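PDB 4QIT: nitronate monooxygenase family protein from Pseudomonas aeruginosa, which oxidatively denitrifies alkyl nitronates with molecular oxygen, using flavin mononucleotide as cofactor, with propionate 3-nitronate as its best substrate. Local coordinates for residues P71-L76 and P133-F138; A87-W92 and P301-P306; G155-V160 and G175-V180; V276-R281 and F307-T312. The protein carries 1 engineered substitution. All blocks are in the same frame, centred on the assembly; numbering follows the deposited sequence.

Contact 1 of 4, residues P71-L76 and P133-F138. With FMN (flavin mononucleotide), chain C.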
# COMPACT_ATOMS: atom_id res chain seq x y z
N PRO A 71 -12.63 -28.05 9.68
CA PRO A 71 -12.94 -26.70 10.18
C PRO A 71 -13.18 -25.70 9.06
O PRO A 71 -12.55 -25.78 8.02
CB PRO A 71 -11.65 -26.32 10.92
CG PRO A 71 -11.14 -27.66 11.42
CD PRO A 71 -11.39 -28.58 10.26
N PHE A 72 -14.08 -24.76 9.31
CA PHE A 72 -14.29 -23.63 8.41
C PHE A 72 -14.63 -22.38 9.22
O PHE A 72 -14.86 -22.44 10.43
CB PHE A 72 -15.37 -23.93 7.36
CG PHE A 72 -16.72 -24.26 7.94
CD1 PHE A 72 -17.04 -25.57 8.27
CD2 PHE A 72 -17.67 -23.27 8.15
CE1 PHE A 72 -18.29 -25.88 8.81
CE2 PHE A 72 -18.91 -23.57 8.68
CZ PHE A 72 -19.22 -24.89 9.01
N ASN A 73 -14.65 -21.25 8.52
CA ASN A 73 -14.71 -19.91 9.10
C ASN A 73 -16.01 -19.24 8.66
O ASN A 73 -16.39 -19.30 7.49
CB ASN A 73 -13.47 -19.15 8.58
CG ASN A 73 -13.47 -17.66 8.92
OD1 ASN A 73 -14.00 -17.21 9.94
ND2 ASN A 73 -12.81 -16.89 8.05
N VAL A 74 -16.70 -18.64 9.63
CA VAL A 74 -17.94 -17.93 9.36
C VAL A 74 -17.74 -16.46 9.70
O VAL A 74 -17.37 -16.13 10.83
CB VAL A 74 -19.12 -18.52 10.16
CG1 VAL A 74 -20.38 -17.70 9.94
CG2 VAL A 74 -19.34 -19.97 9.74
N ASN A 75 -17.97 -15.58 8.73
CA ASN A 75 -17.63 -14.17 8.87
C ASN A 75 -18.85 -13.27 9.00
O ASN A 75 -19.85 -13.43 8.27
CB ASN A 75 -16.78 -13.75 7.67
CG ASN A 75 -16.37 -12.29 7.70
OD1 ASN A 75 -17.04 -11.45 7.10
ND2 ASN A 75 -15.27 -11.99 8.38
N LEU A 76 -18.76 -12.31 9.93
CA LEU A 76 -19.82 -11.33 10.13
C LEU A 76 -19.26 -9.91 10.16
O LEU A 76 -18.21 -9.65 10.75
CB LEU A 76 -20.58 -11.60 11.44
CG LEU A 76 -21.32 -12.95 11.47
CD1 LEU A 76 -20.45 -14.05 12.07
CD2 LEU A 76 -22.66 -12.85 12.21
N PRO A 133 -19.34 -23.17 14.55
CA PRO A 133 -18.32 -23.34 13.52
C PRO A 133 -16.94 -23.25 14.17
O PRO A 133 -16.81 -22.65 15.24
CB PRO A 133 -18.56 -22.15 12.59
CG PRO A 133 -19.23 -21.12 13.44
CD PRO A 133 -20.05 -21.89 14.44
N ALA A 134 -15.92 -23.85 13.56
CA ALA A 134 -14.59 -23.84 14.15
C ALA A 134 -14.04 -22.43 14.33
O ALA A 134 -13.35 -22.15 15.32
CB ALA A 134 -13.64 -24.68 13.31
N ALA A 135 -14.34 -21.54 13.39
CA ALA A 135 -13.88 -20.17 13.49
C ALA A 135 -14.98 -19.17 13.16
O ALA A 135 -15.81 -19.41 12.26
CB ALA A 135 -12.67 -19.94 12.60
N VAL A 136 -15.01 -18.07 13.90
CA VAL A 136 -15.87 -16.94 13.57
C VAL A 136 -15.00 -15.70 13.42
O VAL A 136 -14.15 -15.42 14.27
CB VAL A 136 -16.96 -16.71 14.65
CG1 VAL A 136 -17.69 -15.37 14.41
CG2 VAL A 136 -17.94 -17.87 14.68
N SER A 137 -15.18 -14.97 12.32
CA SER A 137 -14.37 -13.79 12.04
C SER A 137 -15.24 -12.54 11.95
O SER A 137 -16.42 -12.61 11.59
CB SER A 137 -13.59 -13.98 10.74
OG SER A 137 -12.52 -14.89 10.91
N PHE A 138 -14.64 -11.39 12.25
CA PHE A 138 -15.34 -10.12 12.24
C PHE A 138 -14.60 -9.08 11.41
O PHE A 138 -13.36 -9.02 11.45
CB PHE A 138 -15.55 -9.60 13.67
CG PHE A 138 -16.41 -10.50 14.49
CD1 PHE A 138 -17.79 -10.48 14.35
CD2 PHE A 138 -15.85 -11.39 15.40
CE1 PHE A 138 -18.61 -11.32 15.10
CE2 PHE A 138 -16.66 -12.24 16.16
CZ PHE A 138 -18.04 -12.21 16.01
N1 FMN C . -13.76 -9.49 4.04
C2 FMN C . -14.76 -9.65 4.99
O2 FMN C . -14.48 -9.54 6.18
N3 FMN C . -16.05 -9.96 4.62
C4 FMN C . -16.35 -10.07 3.28
O4 FMN C . -17.49 -10.33 2.91
C4A FMN C . -15.36 -9.90 2.34
N5 FMN C . -15.69 -10.02 1.01
C5A FMN C . -14.74 -9.88 0.04
C6 FMN C . -15.12 -10.02 -1.29
C7 FMN C . -14.19 -9.90 -2.30
C7M FMN C . -14.68 -10.09 -3.71
C8 FMN C . -12.87 -9.61 -2.00
C8M FMN C . -11.85 -9.45 -3.09
C9 FMN C . -12.48 -9.46 -0.66
C9A FMN C . -13.42 -9.60 0.37
N10 FMN C . -13.07 -9.46 1.72
C10 FMN C . -14.05 -9.61 2.70
C1' FMN C . -11.65 -9.12 2.11
C2' FMN C . -10.81 -10.35 2.42
O2' FMN C . -11.16 -10.85 3.68
C3' FMN C . -9.33 -9.99 2.46
O3' FMN C . -9.08 -8.82 3.21
C4' FMN C . -8.88 -9.73 1.03
O4' FMN C . -9.56 -10.62 0.16
C5' FMN C . -7.39 -10.00 0.94
O5' FMN C . -6.99 -9.38 -0.24
P FMN C . -6.69 -10.21 -1.57
O1P FMN C . -6.35 -11.63 -1.20
O2P FMN C . -5.58 -9.49 -2.27
O3P FMN C . -7.96 -10.18 -2.35
O HOH W 1 -16.24 -25.62 11.39
O HOH W 2 -11.38 -14.29 8.20
O HOH W 3 -13.00 -9.84 8.68

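Contact 2 of 4, residues A87-W92 and P301-P306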
# COMPACT_ATOMS: atom_id res chain seq x y z
N ALA A 87 -33.46 12.27 4.32
CA ALA A 87 -33.21 13.44 3.47
C ALA A 87 -31.93 13.26 2.65
O ALA A 87 -31.92 13.53 1.45
CB ALA A 87 -33.12 14.71 4.31
N ARG A 88 -30.87 12.81 3.31
CA ARG A 88 -29.59 12.59 2.63
C ARG A 88 -29.71 11.46 1.60
O ARG A 88 -29.16 11.54 0.50
CB ARG A 88 -28.48 12.29 3.64
CG ARG A 88 -27.08 12.31 3.03
CD ARG A 88 -25.99 12.23 4.09
NE ARG A 88 -25.80 13.49 4.81
CZ ARG A 88 -24.66 13.86 5.39
NH1 ARG A 88 -23.60 13.06 5.33
NH2 ARG A 88 -24.58 15.02 6.02
N GLU A 89 -30.45 10.42 1.96
CA GLU A 89 -30.68 9.31 1.04
C GLU A 89 -31.53 9.74 -0.16
O GLU A 89 -31.28 9.33 -1.29
CB GLU A 89 -31.31 8.13 1.79
CG GLU A 89 -30.34 7.55 2.82
CD GLU A 89 -31.03 6.86 3.98
OE1 GLU A 89 -32.23 6.53 3.87
OE2 GLU A 89 -30.35 6.65 5.01
N ARG A 90 -32.52 10.60 0.09
CA ARG A 90 -33.35 11.11 -0.99
C ARG A 90 -32.51 11.90 -1.99
O ARG A 90 -32.66 11.74 -3.20
CB ARG A 90 -34.47 11.99 -0.42
CG ARG A 90 -35.50 12.46 -1.43
CD ARG A 90 -36.67 13.10 -0.71
NE ARG A 90 -37.58 13.82 -1.60
CZ ARG A 90 -38.77 14.28 -1.23
NH1 ARG A 90 -39.20 14.08 0.01
NH2 ARG A 90 -39.54 14.92 -2.10
N ALA A 91 -31.61 12.74 -1.48
CA ALA A 91 -30.73 13.53 -2.34
C ALA A 91 -29.79 12.64 -3.15
O ALA A 91 -29.48 12.94 -4.31
CB ALA A 91 -29.95 14.55 -1.51
N TRP A 92 -29.33 11.55 -2.54
CA TRP A 92 -28.44 10.62 -3.22
C TRP A 92 -29.17 9.93 -4.37
O TRP A 92 -28.65 9.85 -5.48
CB TRP A 92 -27.87 9.60 -2.23
CG TRP A 92 -26.79 8.76 -2.84
CD1 TRP A 92 -26.87 7.45 -3.22
CD2 TRP A 92 -25.46 9.18 -3.15
NE1 TRP A 92 -25.68 7.03 -3.75
CE2 TRP A 92 -24.79 8.08 -3.72
CE3 TRP A 92 -24.78 10.39 -3.00
CZ2 TRP A 92 -23.46 8.16 -4.14
CZ3 TRP A 92 -23.46 10.47 -3.41
CH2 TRP A 92 -22.81 9.36 -3.98
N PRO A 301 -23.94 14.99 -0.34
CA PRO A 301 -23.27 14.22 0.71
C PRO A 301 -23.64 12.74 0.68
O PRO A 301 -24.79 12.36 0.42
CB PRO A 301 -23.78 14.87 2.00
CG PRO A 301 -24.10 16.27 1.61
CD PRO A 301 -24.65 16.16 0.21
N LEU A 302 -22.66 11.89 0.94
CA LEU A 302 -22.86 10.45 0.92
C LEU A 302 -23.70 10.00 2.11
O LEU A 302 -23.38 10.36 3.25
CB LEU A 302 -21.50 9.76 0.99
CG LEU A 302 -21.34 8.32 0.52
CD1 LEU A 302 -21.75 8.21 -0.94
CD2 LEU A 302 -19.90 7.87 0.72
N PRO A 303 -24.75 9.19 1.87
CA PRO A 303 -25.43 8.53 2.99
C PRO A 303 -24.50 7.56 3.74
O PRO A 303 -23.37 7.31 3.30
CB PRO A 303 -26.57 7.75 2.30
CG PRO A 303 -26.78 8.47 0.99
CD PRO A 303 -25.41 8.93 0.58
N ASP A 304 -24.97 7.02 4.85
CA ASP A 304 -24.16 6.12 5.66
C ASP A 304 -24.07 4.74 5.00
O ASP A 304 -24.90 4.37 4.17
CB ASP A 304 -24.81 6.02 7.04
CG ASP A 304 -23.83 5.63 8.13
OD1 ASP A 304 -22.61 5.56 7.87
OD2 ASP A 304 -24.30 5.41 9.27
N TYR A 305 -23.04 4.00 5.36
CA TYR A 305 -23.00 2.57 5.08
C TYR A 305 -24.01 1.88 6.00
O TYR A 305 -24.11 2.21 7.17
CB TYR A 305 -21.58 2.07 5.38
CG TYR A 305 -21.38 0.59 5.19
CD1 TYR A 305 -21.06 0.06 3.95
CD2 TYR A 305 -21.50 -0.28 6.27
CE1 TYR A 305 -20.86 -1.32 3.78
CE2 TYR A 305 -21.32 -1.64 6.12
CZ TYR A 305 -21.00 -2.16 4.88
OH TYR A 305 -20.81 -3.52 4.75
N PRO A 306 -24.77 0.89 5.48
CA PRO A 306 -24.72 0.31 4.14
C PRO A 306 -25.87 0.78 3.23
O PRO A 306 -26.14 0.14 2.20
CB PRO A 306 -24.88 -1.18 4.45
CG PRO A 306 -25.91 -1.18 5.56
CD PRO A 306 -25.65 0.10 6.37
O HOH W 4 -27.12 13.47 -0.05
O HOH W 5 -27.75 7.33 5.76

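Contact 3 of 4, residues G155-V160 and G175-V180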
# COMPACT_ATOMS: atom_id res chain seq x y z
N GLY A 155 -15.78 -23.27 22.27
CA GLY A 155 -14.69 -23.82 21.49
C GLY A 155 -14.36 -23.10 20.19
O GLY A 155 -13.41 -23.48 19.50
N ILE A 156 -15.12 -22.06 19.87
CA ILE A 156 -14.91 -21.31 18.63
C ILE A 156 -13.65 -20.44 18.69
O ILE A 156 -13.41 -19.75 19.69
CB ILE A 156 -16.13 -20.42 18.32
CG1 ILE A 156 -17.41 -21.26 18.25
CG2 ILE A 156 -15.91 -19.60 17.04
CD1 ILE A 156 -18.69 -20.44 18.29
N ARG A 157 -12.84 -20.46 17.63
CA ARG A 157 -11.71 -19.54 17.51
C ARG A 157 -12.20 -18.24 16.88
O ARG A 157 -12.95 -18.27 15.90
CB ARG A 157 -10.60 -20.13 16.64
CG ARG A 157 -10.10 -21.49 17.09
CD ARG A 157 -9.56 -21.45 18.51
NE ARG A 157 -8.88 -22.70 18.84
CZ ARG A 157 -8.62 -23.10 20.08
NH1 ARG A 157 -9.00 -22.36 21.11
NH2 ARG A 157 -7.99 -24.25 20.28
N VAL A 158 -11.79 -17.10 17.43
CA VAL A 158 -12.29 -15.80 16.97
C VAL A 158 -11.19 -14.97 16.31
O VAL A 158 -10.14 -14.71 16.92
CB VAL A 158 -12.91 -14.99 18.12
CG1 VAL A 158 -13.33 -13.59 17.63
CG2 VAL A 158 -14.11 -15.73 18.72
N LEU A 159 -11.44 -14.56 15.07
CA LEU A 159 -10.50 -13.70 14.34
C LEU A 159 -11.15 -12.33 14.12
O LEU A 159 -12.36 -12.24 13.92
CB LEU A 159 -10.16 -14.29 12.97
CG LEU A 159 -9.68 -15.74 12.82
CD1 LEU A 159 -8.85 -15.87 11.55
CD2 LEU A 159 -8.90 -16.23 14.02
N VAL A 160 -10.34 -11.28 14.13
CA VAL A 160 -10.82 -9.95 13.76
C VAL A 160 -9.83 -9.28 12.83
O VAL A 160 -8.62 -9.35 13.05
CB VAL A 160 -11.06 -9.04 15.01
CG1 VAL A 160 -11.68 -7.71 14.59
CG2 VAL A 160 -11.95 -9.72 16.03
N GLY A 175 -9.99 -9.71 23.09
CA GLY A 175 -9.70 -11.08 23.47
C GLY A 175 -9.65 -12.09 22.33
O GLY A 175 -9.70 -13.30 22.57
N ALA A 176 -9.54 -11.61 21.09
CA ALA A 176 -9.53 -12.50 19.93
C ALA A 176 -8.35 -13.47 19.93
O ALA A 176 -7.31 -13.21 20.55
CB ALA A 176 -9.54 -11.68 18.63
N ASP A 177 -8.51 -14.59 19.23
CA ASP A 177 -7.45 -15.57 19.08
C ASP A 177 -6.40 -15.19 18.04
O ASP A 177 -5.27 -15.66 18.10
CB ASP A 177 -8.06 -16.93 18.72
CG ASP A 177 -8.96 -17.47 19.81
OD1 ASP A 177 -8.43 -18.00 20.81
OD2 ASP A 177 -10.20 -17.38 19.68
N ALA A 178 -6.79 -14.38 17.06
CA ALA A 178 -5.86 -13.95 16.02
C ALA A 178 -6.34 -12.67 15.35
O ALA A 178 -7.53 -12.36 15.35
CB ALA A 178 -5.66 -15.05 14.98
N VAL A 179 -5.38 -11.93 14.79
CA VAL A 179 -5.68 -10.71 14.05
C VAL A 179 -5.40 -10.96 12.57
O VAL A 179 -4.37 -11.54 12.21
CB VAL A 179 -4.87 -9.49 14.60
CG1 VAL A 179 -3.36 -9.71 14.45
CG2 VAL A 179 -5.31 -8.20 13.89
N VAL A 180 -6.34 -10.56 11.73
CA VAL A 180 -6.14 -10.61 10.29
C VAL A 180 -5.66 -9.23 9.86
O VAL A 180 -6.42 -8.26 9.88
CB VAL A 180 -7.42 -10.98 9.54
CG1 VAL A 180 -7.16 -11.00 8.04
CG2 VAL A 180 -7.95 -12.35 10.01
O HOH W 6 -10.88 -20.03 21.38

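Contact 4 of 4, residues V276-R281 and F307-T312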
# COMPACT_ATOMS: atom_id res chain seq x y z
N VAL A 276 -15.59 4.82 -2.45
CA VAL A 276 -16.60 4.86 -1.40
C VAL A 276 -18.01 4.99 -1.97
O VAL A 276 -18.98 4.88 -1.23
CB VAL A 276 -16.38 6.03 -0.40
CG1 VAL A 276 -15.03 5.92 0.25
CG2 VAL A 276 -16.58 7.39 -1.10
N THR A 277 -18.12 5.22 -3.27
CA THR A 277 -19.43 5.51 -3.87
C THR A 277 -20.25 4.25 -4.19
O THR A 277 -21.47 4.33 -4.39
CB THR A 277 -19.31 6.41 -5.11
OG1 THR A 277 -18.31 5.88 -5.99
CG2 THR A 277 -18.92 7.83 -4.70
N MET A 278 -19.59 3.10 -4.22
CA MET A 278 -20.28 1.83 -4.42
C MET A 278 -21.12 1.44 -3.20
O MET A 278 -22.30 1.07 -3.33
CB MET A 278 -19.27 0.72 -4.73
CG MET A 278 -19.87 -0.65 -5.03
SD MET A 278 -20.33 -0.91 -6.75
CE MET A 278 -18.71 -0.92 -7.52
N SER A 279 -20.54 1.51 -2.01
CA SER A 279 -21.19 0.93 -0.84
C SER A 279 -21.34 1.90 0.32
O SER A 279 -22.07 1.61 1.26
CB SER A 279 -20.40 -0.27 -0.36
OG SER A 279 -19.20 0.16 0.24
N GLY A 280 -20.60 3.00 0.28
CA GLY A 280 -20.55 3.94 1.38
C GLY A 280 -19.35 3.72 2.30
O GLY A 280 -19.13 4.49 3.24
N ARG A 281 -18.58 2.68 2.01
CA ARG A 281 -17.34 2.39 2.75
C ARG A 281 -16.25 2.08 1.74
O ARG A 281 -16.50 1.41 0.73
CB ARG A 281 -17.52 1.19 3.69
CG ARG A 281 -17.51 1.54 5.18
CD ARG A 281 -17.64 0.27 6.02
NE ARG A 281 -17.44 0.50 7.45
CZ ARG A 281 -16.24 0.56 8.04
NH1 ARG A 281 -15.14 0.44 7.33
NH2 ARG A 281 -16.16 0.76 9.36
N PHE A 307 -26.54 1.87 3.61
CA PHE A 307 -27.63 2.39 2.80
C PHE A 307 -27.19 2.71 1.38
O PHE A 307 -27.94 2.49 0.43
CB PHE A 307 -28.26 3.63 3.46
CG PHE A 307 -28.79 3.38 4.85
CD1 PHE A 307 -30.08 2.87 5.03
CD2 PHE A 307 -28.00 3.63 5.97
CE1 PHE A 307 -30.56 2.63 6.31
CE2 PHE A 307 -28.48 3.39 7.24
CZ PHE A 307 -29.76 2.88 7.41
N VAL A 308 -25.98 3.25 1.23
CA VAL A 308 -25.44 3.51 -0.10
C VAL A 308 -25.42 2.25 -0.96
O VAL A 308 -25.80 2.28 -2.13
CB VAL A 308 -24.02 4.12 -0.03
CG1 VAL A 308 -23.44 4.33 -1.43
CG2 VAL A 308 -24.05 5.43 0.74
N TYR A 309 -24.99 1.13 -0.37
CA TYR A 309 -24.96 -0.12 -1.13
C TYR A 309 -26.35 -0.58 -1.56
O TYR A 309 -26.50 -1.18 -2.62
CB TYR A 309 -24.20 -1.23 -0.38
CG TYR A 309 -23.64 -2.29 -1.31
CD1 TYR A 309 -23.10 -1.93 -2.54
CD2 TYR A 309 -23.64 -3.63 -0.97
CE1 TYR A 309 -22.57 -2.87 -3.40
CE2 TYR A 309 -23.11 -4.59 -1.83
CZ TYR A 309 -22.57 -4.20 -3.05
OH TYR A 309 -22.05 -5.13 -3.92
N ASP A 310 -27.37 -0.30 -0.76
CA ASP A 310 -28.74 -0.63 -1.15
C ASP A 310 -29.12 0.13 -2.43
O ASP A 310 -29.73 -0.45 -3.33
CB ASP A 310 -29.69 -0.29 0.00
CG ASP A 310 -31.08 -0.87 -0.20
OD1 ASP A 310 -31.20 -1.98 -0.75
OD2 ASP A 310 -32.07 -0.20 0.20
N ALA A 311 -28.73 1.39 -2.52
CA ALA A 311 -29.00 2.18 -3.72
C ALA A 311 -28.23 1.60 -4.91
O ALA A 311 -28.79 1.43 -6.00
CB ALA A 311 -28.64 3.66 -3.50
N THR A 312 -26.96 1.29 -4.70
CA THR A 312 -26.13 0.75 -5.76
C THR A 312 -26.66 -0.59 -6.25
O THR A 312 -26.68 -0.85 -7.46
CB THR A 312 -24.68 0.62 -5.27
OG1 THR A 312 -24.16 1.93 -5.00
CG2 THR A 312 -23.79 -0.07 -6.30
O HOH W 7 -24.30 4.76 -4.84

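Contact 1 of 4, residues P71-L76 and P133-F138
In the FMN-binding TIM barrel, Asn73 to Leu76 pair in parallel with Ala135 to Phe138, Asn73 beside Ala135 and Asn75 beside Ser137. Four backbone hydrogen bonds zip the strands, among them Val74 N to Ala135 O at 2.9 Å. On the flavin side, Ser137 OG donates to Asn73 OD1 (2.9 Å), meeting that oxygen at a C=O...donor angle of 110° and tilted from the amide plane; a water bridges Ser137 OG and Asn73 ND2, which also bonds Ser46 OG. With CG anti to the backbone N (chi1 179°), the Asn75 amide is carried to the flavin, where OD1 accepts from FMN N3 (3.1 Å), while ND2 gives to a water that in turn donates to FMN O2 (2.9 Å), so both amide atoms serve the pyrimidine end of the cofactor. The other face is apolar: the Val74 and Pro133 side chains cross at about a right angle, with Val74 CG2 3.7 Å from Pro133 CB, and Leu76 CD1 meets Val136 CG1 at 3.9 Å. Where the strands begin, Pro71 CB touches Ala134 CB (3.5 Å). Helix 54-65 packs on Phe72 and Val74, helix 124-131 on Leu76 and Val136, and strands 45-48 and 157-162 flank the pair.

Contact 2 of 4, residues A87-W92 and P301-P306
Arg88 reaches from its helix across Pro301 and Leu302. Beyond CB, CG stands anti to the backbone N (chi1 -169°) and comes 3.5 Å from Pro301 O. CD lies still closer to the loop, 3.3 Å from Leu302 O. There the chain bends: chi3 of -75° turns NE out of the extended line. Pro301 CB sits over the centre of one face of the Arg88 guanidinium, 3.6 Å above the plane. At the tip, NH1 gives Leu302 O a weak hydrogen bond, long at 3.4 Å but straight, with the oxygen at the edge of the group and in its plane. One turn further along the helix, the Trp92 ring receives two loop residues on one face. Leu302 CD1 makes a CH-pi contact, 3.7 Å from the centroid of the six-membered ring of Trp92, and Pro303 CD lies on the same side of the ring, also offset toward the rim; Pro303 CG also meets Trp92 CB at 3.6 Å. Glu89 adds its CG against Pro303 CB, while its OE2 takes the N-H of Asp85 and a water bonded to Asp304 N. Another water joins Arg88 O to Pro301 O. This is plain packing of a proline-rich loop along helix 86-101, away from the flavin; the loop ends at Pro306, after a cis peptide bond, in the N-cap position of helix 307-320.

Contact 3 of 4, residues G155-V160 and G175-V180
Asp177 grips Val158 twice. Its OD2 accepts from Val158 N at 2.8 Å in a nearly straight bond (168°), met on the anti side and 17° out of the carboxylate plane, and its own N donates to Val158 O, also at 2.8 Å. With CG anti to the carbonyl carbon (chi1 -63°), the Asp177 carboxylate is carried across to the Val158 N-H. Both residues belong to a beta-alpha-beta unit of the TIM barrel: strand 157-162, helix 165-173, then strand 178-182, parallel to the first. Asp177 comes just after the end of that helix. Gln152 NE2 is a second donor to Asp177 OD2, so this one oxygen takes two N-H groups. Val158 O likewise has a second donor, Ala178 N, in a weak bond. Regular pairing follows, with Val160 N to Ala178 O (3.2 Å) and Val180 N to Val160 O (2.9 Å). Further out, Arg157 NH1 gives to a water lying in the guanidinium plane, its NE bonds Leu14 O, and NH1 stays beyond salt-bridge range of Asp177. Apolar packing completes the contact. Ala176 CB lies 4.1 Å from Val160 CG2, and both side chains also touch Val171 of the connecting helix. On the sheet face of Leu159, its two methyls part: Leu159 CD2 rests on Ala178 CB at 3.6 Å and Leu159 CD1 on Val180 CG2 at 3.9 Å.

Contact 4 of 4, residues V276-R281 and F307-T312
Thr312 and Met278 form the tight end of this contact, where a helix settles onto a loop. Thr312 OG1 donates to Met278 O at 2.6 Å, reaching it because OG1 lies anti to its carbonyl carbon (chi1 -65°). The other branch, CG2, meets Met278 SD at 3.6 Å, the two side chains crossing at about a right angle. Met278 O also lies 3.2 Å from Tyr309 CD1, at the edge of the ring and near its plane. Val308 presses into the turn: its CB is 3.4 Å from Ser279 O, CG1 lies by Thr277 O and Gly280 N, and Val308 CG2 sits 3.9 Å from Gly280 CA. Ser279 OG accepts from Arg281 N, forming an ST turn. Things are slacker elsewhere. Tyr309 N gives Ser279 O only a weak bond, 3.4 Å long and bent to 122°, and a water bridges Thr277 O and Thr312 OG1, donating to both. The loop links strands 273-275 and 283-285, with Thr277 OG1 tied to Met290 O; helix 307-320, of which Val308 and Thr312 are part, rests through Phe307 and Ala311 on helix 86-101.

How the contacts relate
The four contacts form two touching pairs; contact 4 lies across the chain's centre from contacts 1 and 3. Contacts 1 and 3, centres about 9 Å apart, belong to one parallel sheet, joined by the pairing of strands 135-139 and 157-162, and Ser137 OG lies 3.2 Å from Leu159 CB. Contacts 2 and 4, also about 9 Å apart between centres, use successive segments, the loop 301-306 leading straight into helix 307-320, with Pro303 O 3.3 Å from Val308 CG2. Contact 1 binds FMN directly; the Val180 side chain of contact 3 is about 6 Å from FMN. From contact 4, the Tyr309 side chain is about 6 Å from bound nitroethane, whereas contact 2 stays remote.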